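Local coordinates for ESX-5 secretion-associated protein EspG5 (Mycobacterium marinum, PDB 6VJ5) that acts as a cytoplasmic chaperone for its cognate PE/PPE proteins, preventing aggregation of PE/PPE dimers and enabling secretion of LipY and PE31/PPE18, at residues V85-S90 against A221-Y226; A72-V77 against V139-V144; V172-E177 against M202-S207; E32-P37 against A130-N135. One frame throughout, in Å; residues are numbered along the deposited sequence.

From the N terminus, residues 32-37 open contact 4, 72-77 open contact 2 and 85-90 open contact 1; all four contacts reach one antiparallel sheet, which gathers these distant parts of the chain. Residues 130-135 close contact 4 and 139-144 close contact 2, so these two cross, joining an early loop and helix 69-79 to the neighbouring strands 126-133 and 136-141. Contact 3 both opens (172-177) and closes (202-207) before 221-226 closes contact 1, and therefore lies within its loop. Contact 1 crosses contacts 2 and 4 and touches contact 4 through Tyr226 and Glu32. Contacts 2 and 3 lie on opposite sides of the chain's centre.

Contact 1 of 4, residues V85-S90 against A221-Y226; sequences VVALLS and AEVAVY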
loop_
_atom_site.group_PDB
_atom_site.type_symbol
_atom_site.label_atom_id
_atom_site.label_comp_id
_atom_site.label_asym_id
_atom_site.label_seq_id
_atom_site.Cartn_x
_atom_site.Cartn_y
_atom_site.Cartn_z
ATOM N N VAL C 85 19.570 -4.603 -17.217
ATOM C CA VAL C 85 20.334 -5.839 -17.102
ATOM C C VAL C 85 20.484 -6.136 -15.619
ATOM O O VAL C 85 20.913 -5.268 -14.849
ATOM C CB VAL C 85 21.708 -5.724 -17.783
ATOM C CG1 VAL C 85 22.530 -6.978 -17.543
ATOM C CG2 VAL C 85 21.543 -5.485 -19.277
ATOM N N VAL C 86 20.112 -7.344 -15.215
ATOM C CA VAL C 86 20.097 -7.726 -13.810
ATOM C C VAL C 86 21.071 -8.873 -13.596
ATOM O O VAL C 86 21.202 -9.756 -14.451
ATOM C CB VAL C 86 18.680 -8.127 -13.348
ATOM C CG1 VAL C 86 18.745 -8.816 -11.991
ATOM C CG2 VAL C 86 17.777 -6.907 -13.298
ATOM N N ALA C 87 21.736 -8.862 -12.441
ATOM C CA ALA C 87 22.610 -9.948 -12.012
ATOM C C ALA C 87 22.368 -10.194 -10.531
ATOM O O ALA C 87 22.476 -9.267 -9.723
ATOM C CB ALA C 87 24.081 -9.609 -12.266
ATOM N N LEU C 88 22.030 -11.430 -10.178
ATOM C CA LEU C 88 21.864 -11.837 -8.787
ATOM C C LEU C 88 23.017 -12.762 -8.430
ATOM O O LEU C 88 23.210 -13.792 -9.084
ATOM C CB LEU C 88 20.528 -12.544 -8.576
ATOM C CG LEU C 88 19.306 -11.870 -9.203
ATOM C CD1 LEU C 88 18.087 -12.775 -9.090
ATOM C CD2 LEU C 88 19.056 -10.513 -8.566
ATOM N N LEU C 89 23.777 -12.401 -7.400
ATOM C CA LEU C 89 24.950 -13.160 -6.997
ATOM C C LEU C 89 24.779 -13.654 -5.572
ATOM O O LEU C 89 24.190 -12.972 -4.729
ATOM C CB LEU C 89 26.219 -12.315 -7.092
ATOM C CG LEU C 89 26.416 -11.626 -8.439
ATOM C CD1 LEU C 89 25.835 -10.218 -8.376
ATOM C CD2 LEU C 89 27.872 -11.608 -8.841
ATOM N N SER C 90 25.314 -14.840 -5.306
ATOM C CA SER C 90 25.212 -15.428 -3.982
ATOM C C SER C 90 26.541 -16.038 -3.569
ATOM O O SER C 90 27.321 -16.514 -4.397
ATOM C CB SER C 90 24.115 -16.503 -3.918
ATOM O OG SER C 90 24.332 -17.505 -4.897
ATOM N N ALA C 221 29.199 -20.476 -4.979
ATOM C CA ALA C 221 28.704 -19.169 -5.381
ATOM C C ALA C 221 27.978 -19.338 -6.704
ATOM O O ALA C 221 28.385 -20.157 -7.534
ATOM C CB ALA C 221 29.846 -18.158 -5.522
ATOM N N GLU C 222 26.896 -18.585 -6.889
ATOM C CA GLU C 222 26.169 -18.605 -8.147
ATOM C C GLU C 222 25.865 -17.184 -8.599
ATOM O O GLU C 222 25.841 -16.245 -7.800
ATOM C CB GLU C 222 24.836 -19.368 -8.058
ATOM C CG GLU C 222 24.803 -20.567 -7.140
ATOM C CD GLU C 222 23.528 -21.382 -7.315
ATOM O OE1 GLU C 222 23.257 -21.833 -8.449
ATOM O OE2 GLU C 222 22.787 -21.561 -6.324
ATOM N N VAL C 223 25.602 -17.043 -9.895
ATOM C CA VAL C 223 25.129 -15.790 -10.473
ATOM C C VAL C 223 24.049 -16.101 -11.496
ATOM O O VAL C 223 24.172 -17.047 -12.280
ATOM C CB VAL C 223 26.273 -14.993 -11.129
ATOM C CG1 VAL C 223 25.763 -13.674 -11.685
ATOM C CG2 VAL C 223 27.377 -14.756 -10.122
ATOM N N ALA C 224 22.979 -15.313 -11.471
ATOM C CA ALA C 224 21.942 -15.341 -12.494
ATOM C C ALA C 224 21.923 -13.980 -13.171
ATOM O O ALA C 224 21.930 -12.950 -12.492
ATOM C CB ALA C 224 20.577 -15.671 -11.891
ATOM N N VAL C 225 21.918 -13.970 -14.500
ATOM C CA VAL C 225 21.997 -12.737 -15.274
ATOM C C VAL C 225 20.905 -12.758 -16.331
ATOM O O VAL C 225 20.785 -13.727 -17.087
ATOM C CB VAL C 225 23.379 -12.561 -15.932
ATOM C CG1 VAL C 225 23.462 -11.214 -16.634
ATOM C CG2 VAL C 225 24.484 -12.707 -14.896
ATOM N N TYR C 226 20.119 -11.684 -16.389
ATOM C CA TYR C 226 19.047 -11.557 -17.366
ATOM C C TYR C 226 18.766 -10.077 -17.586
ATOM O O TYR C 226 19.317 -9.209 -16.901
ATOM C CB TYR C 226 17.792 -12.302 -16.908
ATOM C CG TYR C 226 17.288 -11.858 -15.555
ATOM C CD1 TYR C 226 17.879 -12.323 -14.387
ATOM C CD2 TYR C 226 16.222 -10.976 -15.446
ATOM C CE1 TYR C 226 17.428 -11.921 -13.151
ATOM C CE2 TYR C 226 15.759 -10.567 -14.209
ATOM C CZ TYR C 226 16.366 -11.044 -13.066
ATOM O OH TYR C 226 15.916 -10.643 -11.831
#
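The first torsions of Val86 and Tyr226 set the atoms nearest their backbones: the tyrosine CG sits between its backbone N and carbonyl carbon, the crowded position (chi1 56°), while Val86 CG1 is anti to its own backbone N (chi1 167°). The two side chains lie side by side, pointing the same way. Val86 CB lies over one face of the ring, 3.9 Å from the Tyr226 ring centroid in a CH-pi contact, and Val86 CG1 comes to 3.4 Å from Tyr226 CZ. Leu88 CD1 approaches the ring at its edge, 4.2 Å from Tyr226 CE1. Beyond the ring, the Tyr226 hydroxyl is hydrogen-bonded to Glu32.

These residues lie on antiparallel neighbours in the long central sheet, strands 83-91 and 221-231. Val86-Tyr226, Leu88-Ala224 and Ser90-Glu222 are hydrogen-bonded pairs, and Ala87-Val225 and Leu89-Val223 the non-hydrogen-bonded pairs between them. The bond from Val86 N to Tyr226 O is short at 2.6 Å and almost straight (174°). At the other end, Glu222 N reaches Ser90 O at a longer 3.3 Å, with a weak additional bond to Ser90 OG; that hydroxyl also bonds to Gly92.

On the face carrying Leu89 and Val223, the leucine tip meets the valine closely, Leu89 CD2 lying 3.4 Å from Val223 CG2. Helix 147-159 covers this face, its Val154 and Leu158 packing on Val223. Across the sheet, Leu88, Ala224 and Tyr226 touch the chain of another protein, while Glu222 extends to a salt bridge with Lys245.

Contact 2 of 4, residues A72-V77 against V139-V144; sequences AARMRV and VDDVSV
Arg74 and Asp141 form the polar part of this contact, a salt bridge between helix 69-79 and the end of strand 136-141. The arginine chain is extended from CG to NE, which brings NE to Asp141. There it grips side-on, with both nitrogens on a single oxygen: Arg74 NE lies 2.9 Å from Asp141 OD2 and Arg74 NH2 lies 3.1 Å from the same OD2. The carboxylate oxygen is close to the guanidinium plane, yet the reverse does not hold. NE meets OD2 from above the carboxylate plane (69° out of it), and NH2 comes on the anti side, tilted toward the same face. The two flat groups are turned 64° apart.

Apolar contacts accompany the salt bridge. Val139 directs its side chain at the helix, and Val139 CG1 rests 3.9 Å from Arg74 CB. Its other branch is more loosely engaged, with Val139 CG2 4.4 Å from Met75 SD. The aliphatic part of the arginine lies over the strand backbone, Arg74 CD being 3.9 Å from Asp140 CA. Helix 69-79 crosses strand 139-141 nearly at a right angle (93°), 8.7 Å between the short axes, near the sheet edge where 136-141 pairs with 126-133.

Asp140 can act on the guanidinium at most through charge: its OD1 is 4.6 Å from Arg74 NE and well out of the guanidinium plane.

Asp141 OD1 is hydrogen-bonded to His126 on strand 126-133. With both oxygens engaged, the aspartate is probably ionised and meets the charge of Arg74, Asp140 perhaps adding a weaker effect.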
loop_
_atom_site.group_PDB
_atom_site.type_symbol
_atom_site.label_atom_id
_atom_site.label_comp_id
_atom_site.label_asym_id
_atom_site.label_seq_id
_atom_site.Cartn_x
_atom_site.Cartn_y
_atom_site.Cartn_z
ATOM N N ALA C 72 19.695 12.838 -8.798
ATOM C CA ALA C 72 18.335 12.765 -9.320
ATOM C C ALA C 72 18.321 12.336 -10.780
ATOM O O ALA C 72 17.358 11.706 -11.233
ATOM C CB ALA C 72 17.635 14.114 -9.152
ATOM N N ALA C 73 19.373 12.669 -11.531
ATOM C CA ALA C 73 19.468 12.192 -12.904
ATOM C C ALA C 73 19.629 10.678 -12.946
ATOM O O ALA C 73 19.030 10.008 -13.794
ATOM C CB ALA C 73 20.630 12.879 -13.620
ATOM N N ARG C 74 20.427 10.120 -12.032
ATOM C CA ARG C 74 20.613 8.672 -12.000
ATOM C C ARG C 74 19.323 7.959 -11.615
ATOM O O ARG C 74 18.992 6.917 -12.192
ATOM C CB ARG C 74 21.737 8.311 -11.029
ATOM C CG ARG C 74 23.008 9.124 -11.233
ATOM C CD ARG C 74 24.207 8.503 -10.533
ATOM N NE ARG C 74 25.444 9.201 -10.879
ATOM C CZ ARG C 74 25.930 10.240 -10.208
ATOM N NH1 ARG C 74 25.292 10.705 -9.143
ATOM N NH2 ARG C 74 27.059 10.813 -10.598
ATOM N N MET C 75 18.581 8.505 -10.647
ATOM C CA MET C 75 17.324 7.888 -10.241
ATOM C C MET C 75 16.321 7.858 -11.382
ATOM O O MET C 75 15.492 6.943 -11.460
ATOM C CB MET C 75 16.730 8.646 -9.056
ATOM C CG MET C 75 17.660 8.763 -7.876
ATOM S SD MET C 75 17.998 7.147 -7.165
ATOM C CE MET C 75 16.467 6.849 -6.279
ATOM N N ARG C 76 16.368 8.854 -12.267
ATOM C CA ARG C 76 15.435 8.886 -13.388
ATOM C C ARG C 76 15.746 7.792 -14.398
ATOM O O ARG C 76 14.845 7.338 -15.112
ATOM C CB ARG C 76 15.475 10.257 -14.054
ATOM C CG ARG C 76 15.037 11.386 -13.136
ATOM C CD ARG C 76 13.575 11.721 -13.345
ATOM N NE ARG C 76 13.011 12.476 -12.229
ATOM C CZ ARG C 76 13.334 13.729 -11.927
ATOM N NH1 ARG C 76 14.238 14.379 -12.649
ATOM N NH2 ARG C 76 12.758 14.328 -10.893
ATOM N N VAL C 77 17.005 7.365 -14.483
ATOM C CA VAL C 77 17.336 6.228 -15.333
ATOM C C VAL C 77 16.705 4.960 -14.772
ATOM O O VAL C 77 16.014 4.221 -15.485
ATOM C CB VAL C 77 18.863 6.088 -15.468
ATOM C CG1 VAL C 77 19.216 5.091 -16.562
ATOM C CG2 VAL C 77 19.504 7.444 -15.756
ATOM N N VAL C 139 24.081 3.733 -5.624
ATOM C CA VAL C 139 23.743 4.218 -6.956
ATOM C C VAL C 139 24.935 4.986 -7.506
ATOM O O VAL C 139 25.598 5.730 -6.774
ATOM C CB VAL C 139 22.481 5.102 -6.931
ATOM C CG1 VAL C 139 22.117 5.551 -8.338
ATOM C CG2 VAL C 139 21.321 4.352 -6.289
ATOM N N ASP C 140 25.201 4.813 -8.798
ATOM C CA ASP C 140 26.354 5.435 -9.435
ATOM C C ASP C 140 26.260 5.199 -10.934
ATOM O O ASP C 140 25.485 4.358 -11.398
ATOM C CB ASP C 140 27.671 4.874 -8.880
ATOM C CG ASP C 140 28.887 5.656 -9.350
ATOM O OD1 ASP C 140 28.847 6.207 -10.467
ATOM O OD2 ASP C 140 29.888 5.721 -8.609
ATOM N N ASP C 141 27.052 5.959 -11.684
ATOM C CA ASP C 141 27.192 5.747 -13.116
ATOM C C ASP C 141 28.075 4.533 -13.368
ATOM O O ASP C 141 28.953 4.198 -12.566
ATOM C CB ASP C 141 27.787 6.984 -13.794
ATOM C CG ASP C 141 26.807 8.142 -13.871
ATOM O OD1 ASP C 141 25.756 8.006 -14.535
ATOM O OD2 ASP C 141 27.090 9.194 -13.263
ATOM N N VAL C 142 27.836 3.872 -14.494
ATOM C CA VAL C 142 28.543 2.647 -14.843
ATOM C C VAL C 142 28.920 2.708 -16.316
ATOM O O VAL C 142 28.106 3.084 -17.166
ATOM C CB VAL C 142 27.688 1.398 -14.542
ATOM C CG1 VAL C 142 26.470 1.355 -15.455
ATOM C CG2 VAL C 142 28.518 0.136 -14.709
ATOM N N SER C 143 30.163 2.336 -16.613
ATOM C CA SER C 143 30.666 2.327 -17.982
ATOM C C SER C 143 30.306 0.987 -18.611
ATOM O O SER C 143 30.860 -0.051 -18.237
ATOM C CB SER C 143 32.173 2.563 -18.002
ATOM O OG SER C 143 32.507 3.746 -17.294
ATOM N N VAL C 144 29.372 1.007 -19.558
ATOM C CA VAL C 144 28.901 -0.197 -20.234
ATOM C C VAL C 144 28.926 0.068 -21.730
ATOM O O VAL C 144 28.240 0.974 -22.217
ATOM C CB VAL C 144 27.488 -0.602 -19.783
ATOM C CG1 VAL C 144 26.970 -1.752 -20.636
ATOM C CG2 VAL C 144 27.489 -0.983 -18.311
#

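Contact 3 of 4, residues V172-E177 against M202-S207; sequences VNVPLE and MGISAS
Val174 and Ile204 cross at about a right angle in the middle of an apolar contact between strand 172-175 and the loop before helix 206-217. Following the valine outward, its root already touches sulfur: Val174 CB lies 4.3 Å from Met202 SD. CG1, anti to the carbonyl carbon (chi1 -63°), then reaches into the loop. This methyl meets the longer branch of Ile204, with Val174 CG1 3.7 Å from Ile204 CG1 and 4.0 Å from Ile204 CD1, and it lies 4.1 Å from the backbone oxygen Met202 O.

Flanking residues widen the patch. Val172 CG2 packs 3.8 Å from Gly203 O, and Pro175 CD stands 4.5 Å from Met202 SD. The loop itself is shaped by Gly203, which ends the preceding helix in a Schellman motif with positive phi, and by Ser205, the N-cap of the following helix.

Strand 172-175 is an outermost strand of the large sheet within this chain, hydrogen-bonded to strand 267-272, and Pro175 sits at the N-cap position of helix 176-188. Farther along that helix, Met179 touches Val174 and Ile204 and Ala182 touches Met202, so the loop between helices 197-200 and 206-217 packs against both strand and helix.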
loop_
_atom_site.group_PDB
_atom_site.type_symbol
_atom_site.label_atom_id
_atom_site.label_comp_id
_atom_site.label_asym_id
_atom_site.label_seq_id
_atom_site.Cartn_x
_atom_site.Cartn_y
_atom_site.Cartn_z
ATOM N N VAL C 172 28.018 -28.545 -24.625
ATOM C CA VAL C 172 26.970 -29.320 -25.274
ATOM C C VAL C 172 25.675 -28.532 -25.191
ATOM O O VAL C 172 25.490 -27.701 -24.297
ATOM C CB VAL C 172 26.848 -30.727 -24.634
ATOM C CG1 VAL C 172 26.562 -30.630 -23.140
ATOM C CG2 VAL C 172 25.782 -31.560 -25.337
ATOM N N ASN C 173 24.796 -28.764 -26.160
ATOM C CA ASN C 173 23.444 -28.227 -26.175
ATOM C C ASN C 173 22.468 -29.375 -25.967
ATOM O O ASN C 173 22.569 -30.404 -26.644
ATOM C CB ASN C 173 23.141 -27.528 -27.499
ATOM C CG ASN C 173 24.042 -26.346 -27.757
ATOM O OD1 ASN C 173 24.298 -25.533 -26.868
ATOM N ND2 ASN C 173 24.534 -26.243 -28.986
ATOM N N VAL C 174 21.528 -29.200 -25.045
ATOM C CA VAL C 174 20.539 -30.236 -24.760
ATOM C C VAL C 174 19.135 -29.644 -24.820
ATOM O O VAL C 174 18.962 -28.442 -24.571
ATOM C CB VAL C 174 20.805 -30.882 -23.392
ATOM C CG1 VAL C 174 22.152 -31.587 -23.388
ATOM C CG2 VAL C 174 20.757 -29.830 -22.290
ATOM N N PRO C 175 18.113 -30.434 -25.153
ATOM C CA PRO C 175 16.737 -29.912 -25.106
ATOM C C PRO C 175 16.372 -29.476 -23.694
ATOM O O PRO C 175 16.566 -30.215 -22.726
ATOM C CB PRO C 175 15.881 -31.096 -25.572
ATOM C CG PRO C 175 16.825 -31.992 -26.322
ATOM C CD PRO C 175 18.165 -31.824 -25.648
ATOM N N LEU C 176 15.824 -28.265 -23.583
ATOM C CA LEU C 176 15.598 -27.687 -22.264
ATOM C C LEU C 176 14.552 -28.472 -21.483
ATOM O O LEU C 176 14.781 -28.845 -20.327
ATOM C CB LEU C 176 15.178 -26.228 -22.391
ATOM C CG LEU C 176 14.914 -25.519 -21.062
ATOM C CD1 LEU C 176 16.160 -25.506 -20.205
ATOM C CD2 LEU C 176 14.404 -24.114 -21.325
ATOM N N GLU C 177 13.391 -28.732 -22.087
ATOM C CA GLU C 177 12.332 -29.388 -21.327
ATOM C C GLU C 177 12.752 -30.790 -20.902
ATOM O O GLU C 177 12.498 -31.203 -19.765
ATOM C CB GLU C 177 11.023 -29.411 -22.120
ATOM C CG GLU C 177 11.054 -30.080 -23.480
ATOM C CD GLU C 177 9.722 -29.944 -24.214
ATOM O OE1 GLU C 177 8.746 -29.447 -23.607
ATOM O OE2 GLU C 177 9.650 -30.329 -25.399
ATOM N N MET C 202 21.400 -38.101 -22.954
ATOM C CA MET C 202 21.165 -36.872 -23.701
ATOM C C MET C 202 22.422 -36.360 -24.394
ATOM O O MET C 202 22.369 -35.314 -25.053
ATOM C CB MET C 202 20.615 -35.786 -22.769
ATOM C CG MET C 202 19.167 -35.404 -23.033
ATOM S SD MET C 202 18.514 -34.202 -21.854
ATOM C CE MET C 202 18.624 -35.134 -20.320
ATOM N N GLY C 203 23.548 -37.058 -24.256
ATOM C CA GLY C 203 24.788 -36.639 -24.874
ATOM C C GLY C 203 25.694 -35.807 -23.999
ATOM O O GLY C 203 26.656 -35.217 -24.510
ATOM N N ILE C 204 25.435 -35.747 -22.701
ATOM C CA ILE C 204 26.250 -34.976 -21.772
ATOM C C ILE C 204 27.397 -35.861 -21.306
ATOM O O ILE C 204 27.182 -37.016 -20.919
ATOM C CB ILE C 204 25.415 -34.478 -20.579
ATOM C CG1 ILE C 204 24.182 -33.717 -21.074
ATOM C CG2 ILE C 204 26.266 -33.597 -19.676
ATOM C CD1 ILE C 204 23.218 -33.298 -19.970
ATOM N N SER C 205 28.613 -35.320 -21.336
ATOM C CA SER C 205 29.797 -36.130 -21.092
ATOM C C SER C 205 29.886 -36.543 -19.627
ATOM O O SER C 205 29.391 -35.857 -18.731
ATOM C CB SER C 205 31.059 -35.364 -21.496
ATOM O OG SER C 205 31.450 -34.447 -20.486
ATOM N N ALA C 206 30.523 -37.691 -19.392
ATOM C CA ALA C 206 30.733 -38.148 -18.024
ATOM C C ALA C 206 31.441 -37.090 -17.192
ATOM O O ALA C 206 31.202 -36.983 -15.986
ATOM C CB ALA C 206 31.539 -39.449 -18.023
ATOM N N SER C 207 32.315 -36.296 -17.813
ATOM C CA SER C 207 32.987 -35.238 -17.066
ATOM C C SER C 207 32.025 -34.100 -16.753
ATOM O O SER C 207 31.999 -33.589 -15.627
ATOM C CB SER C 207 34.195 -34.724 -17.848
ATOM O OG SER C 207 35.149 -34.156 -16.963
#

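Contact 4 of 4, residues E32-P37 against A130-N135; sequences ELRCRP and AVRVGN
Ala130 opens the strand side of the contact by receiving the forked tip of Leu33: Ala130 CB lies 3.8 Å from Leu33 CD1 and 3.9 Å from Leu33 CD2. The leucine comes from a short 3-10 segment and also packs on Val119 of the adjoining strand 115-123.

Arg132 brings the next side chain round to the same side. Its CB continues the apolar contact, with Leu33 CD2 4.0 Å from Arg132 CB. Its CG is anti to the backbone N (chi1 172°), and the chain stays extended as far as NE, with CD close to the Leu33 carbonyl oxygen. At the tip, Arg132 NH1 donates to Leu33 O over 3.0 Å at 161°, NH1 standing 31° off the plane of that carbonyl. The neighbouring carbonyl oxygen, Arg34 O, lies 2.9 Å from Arg132 NH1, and both oxygens are at the guanidinium edge.

Strands 126-133 and 136-141 form a beta hairpin, and Gly134 and Asn135 make its two-residue turn. The arginine reaches back to this turn from its own strand. Gly134 O is gripped side-on by two nitrogens, Arg132 NE at 2.9 Å and Arg132 NH2 at 3.2 Å, which holds the guanidinium in a fixed orientation.

Asn135 adds a weak bond from Arg132 NH2 to its OD1. The same nitrogen also bonds to Arg109 O, so one flat cation joins three sections of backbone: the 32-37 loop, the hairpin turn and the loop carrying Arg109. Arg34 extends elsewhere, toward the carbonyl oxygens of Gly97 and Asp110.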
loop_
_atom_site.group_PDB
_atom_site.type_symbol
_atom_site.label_atom_id
_atom_site.label_comp_id
_atom_site.label_asym_id
_atom_site.label_seq_id
_atom_site.Cartn_x
_atom_site.Cartn_y
_atom_site.Cartn_z
ATOM N N GLU C 32 14.076 -6.063 -8.389
ATOM C CA GLU C 32 15.163 -6.800 -7.749
ATOM C C GLU C 32 15.790 -6.019 -6.601
ATOM O O GLU C 32 16.355 -6.622 -5.682
ATOM C CB GLU C 32 16.235 -7.160 -8.776
ATOM C CG GLU C 32 15.807 -8.209 -9.786
ATOM C CD GLU C 32 15.030 -7.627 -10.939
ATOM O OE1 GLU C 32 14.779 -6.408 -10.921
ATOM O OE2 GLU C 32 14.674 -8.388 -11.863
ATOM N N LEU C 33 15.719 -4.689 -6.637
ATOM C CA LEU C 33 16.172 -3.891 -5.505
ATOM C C LEU C 33 15.228 -3.985 -4.318
ATOM O O LEU C 33 15.601 -3.568 -3.214
ATOM C CB LEU C 33 16.324 -2.435 -5.931
ATOM C CG LEU C 33 17.411 -2.190 -6.975
ATOM C CD1 LEU C 33 17.158 -0.893 -7.705
ATOM C CD2 LEU C 33 18.767 -2.177 -6.289
ATOM N N ARG C 34 14.018 -4.502 -4.534
ATOM C CA ARG C 34 13.072 -4.799 -3.464
ATOM C C ARG C 34 12.930 -3.621 -2.504
ATOM O O ARG C 34 13.066 -3.755 -1.284
ATOM C CB ARG C 34 13.492 -6.070 -2.729
ATOM C CG ARG C 34 12.409 -6.690 -1.877
ATOM C CD ARG C 34 12.826 -8.066 -1.388
ATOM N NE ARG C 34 12.592 -9.120 -2.373
ATOM C CZ ARG C 34 12.750 -10.416 -2.120
ATOM N NH1 ARG C 34 13.144 -10.803 -0.917
ATOM N NH2 ARG C 34 12.520 -11.321 -3.062
ATOM N N CYS C 35 12.631 -2.453 -3.060
ATOM C CA CYS C 35 12.336 -1.294 -2.234
ATOM C C CYS C 35 10.835 -1.175 -2.003
ATOM O O CYS C 35 10.024 -1.819 -2.673
ATOM C CB CYS C 35 12.869 -0.025 -2.889
ATOM S SG CYS C 35 14.662 0.001 -2.998
ATOM N N ARG C 36 10.470 -0.359 -1.026
ATOM C CA ARG C 36 9.060 -0.079 -0.803
ATOM C C ARG C 36 8.529 0.697 -2.003
ATOM O O ARG C 36 9.200 1.619 -2.482
ATOM C CB ARG C 36 8.851 0.718 0.481
ATOM C CG ARG C 36 7.833 0.084 1.430
ATOM C CD ARG C 36 7.441 1.045 2.546
ATOM N NE ARG C 36 8.602 1.605 3.233
ATOM C CZ ARG C 36 8.570 2.701 3.986
ATOM N NH1 ARG C 36 9.677 3.139 4.570
ATOM N NH2 ARG C 36 7.433 3.366 4.151
ATOM N N PRO C 37 7.369 0.340 -2.545
ATOM C CA PRO C 37 6.776 1.179 -3.590
ATOM C C PRO C 37 6.361 2.517 -3.002
ATOM O O PRO C 37 6.023 2.624 -1.819
ATOM C CB PRO C 37 5.567 0.369 -4.069
ATOM C CG PRO C 37 5.209 -0.501 -2.906
ATOM C CD PRO C 37 6.498 -0.793 -2.172
ATOM N N ALA C 130 22.774 0.222 -9.836
ATOM C CA ALA C 130 22.125 0.112 -8.534
ATOM C C ALA C 130 22.459 -1.258 -7.967
ATOM O O ALA C 130 22.121 -2.281 -8.574
ATOM C CB ALA C 130 20.610 0.309 -8.645
ATOM N N VAL C 131 23.128 -1.281 -6.815
ATOM C CA VAL C 131 23.611 -2.514 -6.201
ATOM C C VAL C 131 23.112 -2.551 -4.768
ATOM O O VAL C 131 23.394 -1.633 -3.992
ATOM C CB VAL C 131 25.147 -2.615 -6.234
ATOM C CG1 VAL C 131 25.631 -3.843 -5.465
ATOM C CG2 VAL C 131 25.643 -2.627 -7.673
ATOM N N ARG C 132 22.396 -3.611 -4.411
ATOM C CA ARG C 132 21.873 -3.762 -3.063
ATOM C C ARG C 132 22.585 -4.896 -2.339
ATOM O O ARG C 132 22.711 -6.004 -2.876
ATOM C CB ARG C 132 20.364 -4.022 -3.059
ATOM C CG ARG C 132 19.878 -4.357 -1.659
ATOM C CD ARG C 132 18.378 -4.297 -1.481
ATOM N NE ARG C 132 18.041 -4.631 -0.097
ATOM C CZ ARG C 132 16.806 -4.732 0.378
ATOM N NH1 ARG C 132 15.764 -4.517 -0.415
ATOM N NH2 ARG C 132 16.614 -5.048 1.651
ATOM N N VAL C 133 23.043 -4.608 -1.120
ATOM C CA VAL C 133 23.647 -5.586 -0.223
ATOM C C VAL C 133 23.054 -5.358 1.161
ATOM O O VAL C 133 23.075 -4.232 1.668
ATOM C CB VAL C 133 25.182 -5.465 -0.163
ATOM C CG1 VAL C 133 25.741 -6.441 0.869
ATOM C CG2 VAL C 133 25.792 -5.704 -1.531
ATOM N N GLY C 134 22.543 -6.410 1.777
ATOM C CA GLY C 134 21.867 -6.226 3.047
ATOM C C GLY C 134 20.709 -5.265 2.851
ATOM O O GLY C 134 19.807 -5.487 2.035
ATOM N N ASN C 135 20.721 -4.162 3.591
ATOM C CA ASN C 135 19.674 -3.155 3.483
ATOM C C ASN C 135 20.209 -1.842 2.935
ATOM O O ASN C 135 19.590 -0.794 3.137
ATOM C CB ASN C 135 19.011 -2.981 4.847
ATOM C CG ASN C 135 18.156 -4.185 5.215
ATOM O OD1 ASN C 135 17.597 -4.851 4.340
ATOM N ND2 ASN C 135 18.067 -4.480 6.504
#